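Local structure of uncharacterized protein AF_1382 (Archaeoglobus fulgidus DSM 4304, 2QVO) at residues L18-Y23 with A37-S42. The protein is of unknown function, but its winged-helix fold is consistent with a DNA-binding role such as that of transcriptional regulators. Residues are numbered along the deposited sequence; the frame is centred on the assembly and turned at random.
Sequences LMTIYY and ASKVNS
Thr20 and Val40 both carry their first torsion near -60° (chi1 -62° and -57°), which sets Thr20 OG1 and Val40 CG1 each anti to the carbonyl carbon of its own residue and Thr20 CG2 anti to the backbone N; OG1 and CG1 meet where the two segments face each other. The fold has the layout of a winged helix: three helices, 12-26, 33-39 and 44-56, with a small antiparallel sheet whose strands 60-65 and 68-73 form a hairpin, the wing. Here Thr20 of helix 12-26 meets the end of helix 33-39 and the first residue of the turn after it. Its hydroxyl oxygen OG1 lies 3.5 Å from Val40 CG1, a van der Waals touch, and donates a hydrogen bond to Glu16 O, one turn back in the same helix. The methyl CG2 packs instead against the root of Lys39. Beyond that root the lysine bends at chi2 (-73°) and its amine end leads away from residues 18-23. Val40, the first residue past helix 33-39 to leave helical backbone angles, directs its CB to the segment 18-23. This is a surface contact with none of its touching residues buried, whereas Ile21, next to Thr20, is buried against Ile36 and Ile51. No hydrogen bond joins the two segments, and Lys39 meets Thr20 through one aliphatic touch, CB to CG2 at 4.0 Å.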
# COMPACT_ATOMS: atom_id res chain seq x y z
N LEU A 18 1.13 -1.94 1.27
CA LEU A 18 1.93 -0.73 1.32
C LEU A 18 3.01 -0.69 0.25
O LEU A 18 3.19 0.35 -0.40
CB LEU A 18 2.58 -0.59 2.70
CG LEU A 18 3.37 0.70 2.88
CD1 LEU A 18 2.47 1.93 2.77
CD2 LEU A 18 4.14 0.68 4.23
N MET A 19 3.74 -1.79 0.08
CA MET A 19 4.89 -1.82 -0.82
C MET A 19 4.37 -1.85 -2.26
O MET A 19 5.00 -1.29 -3.14
CB MET A 19 5.83 -2.99 -0.53
CG MET A 19 6.55 -2.87 0.87
SD MET A 19 7.15 -1.22 1.26
CE MET A 19 8.63 -1.23 0.26
N THR A 20 3.21 -2.48 -2.47
CA THR A 20 2.57 -2.43 -3.80
C THR A 20 2.23 -1.01 -4.25
O THR A 20 2.50 -0.64 -5.40
CB THR A 20 1.28 -3.32 -3.87
OG1 THR A 20 1.64 -4.69 -3.63
CG2 THR A 20 0.62 -3.21 -5.24
N ILE A 21 1.65 -0.22 -3.35
CA ILE A 21 1.35 1.18 -3.64
C ILE A 21 2.65 1.93 -3.94
O ILE A 21 2.73 2.70 -4.88
CB ILE A 21 0.61 1.86 -2.46
CG1 ILE A 21 -0.69 1.11 -2.15
CG2 ILE A 21 0.33 3.36 -2.73
CD1 ILE A 21 -1.33 1.50 -0.80
N TYR A 22 3.66 1.70 -3.10
CA TYR A 22 4.96 2.33 -3.24
C TYR A 22 5.57 2.09 -4.64
O TYR A 22 5.88 3.05 -5.37
CB TYR A 22 5.89 1.84 -2.12
CG TYR A 22 7.31 2.34 -2.22
CD1 TYR A 22 7.64 3.65 -1.87
CD2 TYR A 22 8.32 1.50 -2.67
CE1 TYR A 22 8.96 4.11 -1.97
CE2 TYR A 22 9.64 1.94 -2.77
CZ TYR A 22 9.95 3.24 -2.42
OH TYR A 22 11.26 3.66 -2.54
N TYR A 23 5.73 0.82 -5.00
CA TYR A 23 6.36 0.47 -6.28
C TYR A 23 5.53 0.88 -7.48
O TYR A 23 6.07 1.34 -8.48
CB TYR A 23 6.72 -1.01 -6.34
CG TYR A 23 7.92 -1.33 -5.48
CD1 TYR A 23 9.18 -0.81 -5.80
CD2 TYR A 23 7.79 -2.11 -4.34
CE1 TYR A 23 10.29 -1.09 -5.01
CE2 TYR A 23 8.90 -2.39 -3.54
CZ TYR A 23 10.14 -1.87 -3.89
OH TYR A 23 11.24 -2.15 -3.10
N ALA A 37 -5.27 -5.23 -5.35
CA ALA A 37 -5.93 -6.52 -5.19
C ALA A 37 -5.37 -7.59 -6.13
O ALA A 37 -5.18 -8.71 -5.71
CB ALA A 37 -7.43 -6.39 -5.38
N SER A 38 -5.10 -7.24 -7.39
CA SER A 38 -4.54 -8.21 -8.37
C SER A 38 -3.15 -8.70 -7.97
O SER A 38 -2.76 -9.83 -8.30
CB SER A 38 -4.52 -7.65 -9.80
OG SER A 38 -3.38 -6.83 -10.05
N LYS A 39 -2.41 -7.85 -7.26
CA LYS A 39 -1.01 -8.09 -6.89
C LYS A 39 -0.80 -8.80 -5.56
O LYS A 39 0.20 -9.49 -5.36
CB LYS A 39 -0.26 -6.76 -6.86
CG LYS A 39 0.00 -6.16 -8.21
CD LYS A 39 1.09 -6.93 -8.96
CE LYS A 39 0.93 -6.74 -10.44
NZ LYS A 39 1.55 -7.84 -11.23
N VAL A 40 -1.70 -8.58 -4.61
CA VAL A 40 -1.52 -9.14 -3.26
C VAL A 40 -2.40 -10.39 -3.07
O VAL A 40 -3.20 -10.73 -3.94
CB VAL A 40 -1.75 -8.09 -2.14
CG1 VAL A 40 -0.81 -6.89 -2.33
CG2 VAL A 40 -3.19 -7.63 -2.09
N ASN A 41 -2.24 -11.07 -1.95
CA ASN A 41 -3.07 -12.24 -1.66
C ASN A 41 -4.16 -11.93 -0.63
O ASN A 41 -4.24 -12.57 0.42
CB ASN A 41 -2.20 -13.42 -1.22
CG ASN A 41 -1.60 -14.17 -2.40
N SER A 42 -4.99 -10.93 -0.96
CA SER A 42 -6.13 -10.53 -0.15
C SER A 42 -7.35 -10.28 -1.04
O SER A 42 -7.22 -9.80 -2.17
CB SER A 42 -5.81 -9.26 0.64
OG SER A 42 -5.01 -9.52 1.78